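Local coordinates for D,D-dipeptidase/D,D-carboxypeptidase (Enterococcus faecalis, PDB 4MUQ), which probably acts as a zinc-dependent D,D-peptidase of vancomycin resistance, hydrolysing D-Ala-D-Ala dipeptides and trimming C-terminal D-alanine from cell-wall precursors, at residues A[193-198]-A[215-220]. Residues are numbered along the deposited sequence; the frame is centred on the assembly and turned at random.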
# COMPACT_ATOMS: atom_id res chain seq x y z
N PHE A 193 5.44 -7.59 -12.50
CA PHE A 193 6.88 -7.44 -12.72
C PHE A 193 7.69 -8.40 -11.86
O PHE A 193 8.58 -9.09 -12.36
CB PHE A 193 7.26 -5.99 -12.39
CG PHE A 193 8.75 -5.74 -12.32
CD1 PHE A 193 9.49 -5.48 -13.46
CD2 PHE A 193 9.39 -5.66 -11.09
CE1 PHE A 193 10.85 -5.22 -13.39
CE2 PHE A 193 10.74 -5.39 -11.00
CZ PHE A 193 11.47 -5.17 -12.15
N ILE A 194 7.38 -8.44 -10.57
CA ILE A 194 8.19 -9.22 -9.65
C ILE A 194 8.11 -10.74 -9.89
O ILE A 194 9.01 -11.48 -9.51
CB ILE A 194 7.90 -8.85 -8.17
CG1 ILE A 194 9.10 -9.21 -7.30
CG2 ILE A 194 6.63 -9.51 -7.70
CD1 ILE A 194 10.34 -8.41 -7.62
N LYS A 195 7.04 -11.19 -10.55
CA LYS A 195 6.92 -12.62 -10.84
C LYS A 195 7.98 -13.10 -11.84
O LYS A 195 8.16 -14.30 -12.00
CB LYS A 195 5.49 -12.96 -11.31
CG LYS A 195 4.43 -12.74 -10.22
CD LYS A 195 3.01 -12.89 -10.72
CE LYS A 195 2.70 -14.31 -11.12
NZ LYS A 195 1.27 -14.47 -11.50
N ALA A 196 8.70 -12.17 -12.46
CA ALA A 196 9.79 -12.52 -13.36
C ALA A 196 11.06 -12.89 -12.60
O ALA A 196 12.02 -13.39 -13.18
CB ALA A 196 10.08 -11.37 -14.31
N TYR A 197 11.06 -12.61 -11.30
CA TYR A 197 12.23 -12.87 -10.45
C TYR A 197 11.94 -13.96 -9.42
O TYR A 197 11.39 -13.68 -8.35
CB TYR A 197 12.67 -11.58 -9.76
CG TYR A 197 13.14 -10.52 -10.72
CD1 TYR A 197 14.46 -10.48 -11.16
CD2 TYR A 197 12.27 -9.56 -11.21
CE1 TYR A 197 14.89 -9.52 -12.05
CE2 TYR A 197 12.69 -8.61 -12.11
CZ TYR A 197 14.01 -8.58 -12.51
OH TYR A 197 14.43 -7.62 -13.40
N LEU A 198 12.32 -15.19 -9.73
CA LEU A 198 12.12 -16.31 -8.81
C LEU A 198 13.35 -16.47 -7.92
O LEU A 198 14.30 -15.70 -8.04
CB LEU A 198 11.86 -17.59 -9.60
CG LEU A 198 10.79 -17.40 -10.67
CD1 LEU A 198 10.65 -18.65 -11.50
CD2 LEU A 198 9.47 -17.05 -10.01
N ILE A 215 14.87 -9.41 -3.66
CA ILE A 215 13.43 -9.63 -3.68
C ILE A 215 13.12 -10.72 -4.70
O ILE A 215 13.70 -10.75 -5.79
CB ILE A 215 12.70 -8.36 -4.10
CG1 ILE A 215 13.04 -7.21 -3.16
CG2 ILE A 215 11.19 -8.57 -4.08
CD1 ILE A 215 12.55 -5.88 -3.64
N TYR A 216 12.22 -11.63 -4.34
CA TYR A 216 11.81 -12.67 -5.27
C TYR A 216 10.39 -13.16 -5.02
O TYR A 216 9.84 -12.98 -3.92
CB TYR A 216 12.81 -13.84 -5.32
CG TYR A 216 13.01 -14.60 -4.03
CD1 TYR A 216 12.35 -15.81 -3.80
CD2 TYR A 216 13.86 -14.13 -3.04
CE1 TYR A 216 12.54 -16.52 -2.63
CE2 TYR A 216 14.06 -14.83 -1.86
CZ TYR A 216 13.39 -16.02 -1.67
OH TYR A 216 13.59 -16.72 -0.50
N TYR A 217 9.81 -13.75 -6.05
CA TYR A 217 8.46 -14.27 -6.01
C TYR A 217 8.48 -15.78 -5.82
O TYR A 217 9.35 -16.47 -6.37
CB TYR A 217 7.74 -13.92 -7.31
CG TYR A 217 6.40 -14.60 -7.48
CD1 TYR A 217 5.27 -14.12 -6.82
CD2 TYR A 217 6.26 -15.69 -8.32
CE1 TYR A 217 4.05 -14.74 -6.99
CE2 TYR A 217 5.04 -16.31 -8.49
CZ TYR A 217 3.94 -15.82 -7.82
OH TYR A 217 2.72 -16.44 -8.00
N VAL A 218 7.54 -16.29 -5.03
CA VAL A 218 7.35 -17.72 -4.82
C VAL A 218 5.89 -18.05 -5.07
O VAL A 218 5.02 -17.56 -4.35
CB VAL A 218 7.72 -18.13 -3.38
CG1 VAL A 218 7.49 -19.62 -3.17
CG2 VAL A 218 9.16 -17.76 -3.06
N PRO A 219 5.59 -18.86 -6.09
CA PRO A 219 4.19 -19.22 -6.32
C PRO A 219 3.62 -20.09 -5.19
O PRO A 219 4.31 -20.96 -4.67
CB PRO A 219 4.25 -20.04 -7.62
CG PRO A 219 5.64 -20.63 -7.62
CD PRO A 219 6.51 -19.55 -7.02
N ALA A 220 2.36 -19.86 -4.83
CA ALA A 220 1.73 -20.66 -3.79
C ALA A 220 1.35 -22.04 -4.30
O ALA A 220 0.80 -22.18 -5.39
CB ALA A 220 0.50 -19.95 -3.24
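Tyr217 sets CG anti to its backbone N (chi1 171°), while Lys195 sets CG anti to its own carbonyl carbon (chi1 -65°), which puts Lys195 CG over the phenol ring; the two side chains lie side by side, pointing the same way. The pairing qualifies as CH-pi: Lys195 CG stands 3.6 Å from the centroid of the Tyr217 ring, almost on the ring normal, and hence over the centre of one face. Further out, a bend at chi3 places Lys195 CE 3.8 Å from Tyr217 OH. Both polar ends then converge on Asp243, Lys195 NZ by a salt bridge to OD2 and Tyr217 OH by a hydrogen bond to OD1, so one carboxylate holds both. Leu198 meets the same ring at its edge, with CD2 near the ring plane and 3.9 Å from Tyr217 CD2. Topologically, the contact lays the type I turn Ile194 to Tyr197, at the C-terminal end region of helix 187-194, against strand 213-219, an inner strand of the antiparallel sheet ordered 203-205, 213-219, 244-250, 234-239; the contact lies away from the zinc site. One backbone bond joins turn and strand: Tyr217 N donates to Tyr197 O at 2.8 Å, with an N-H...O angle of 168°. That same oxygen receives a CA-H...O contact from Tyr216 CA at 3.3 Å, clearly more bent than the N-H...O bond. Ile194 O, already the acceptor of Tyr197 N within the turn, also rests 3.5 Å from Tyr217 CB. Deeper in, the side chains of buried Ile194 and Ile215 cross at about a right angle, and Ile194 CD1 lies 3.6 Å from Ile215 CG2; Val246 on the adjoining strand 244-250 touches both isoleucines.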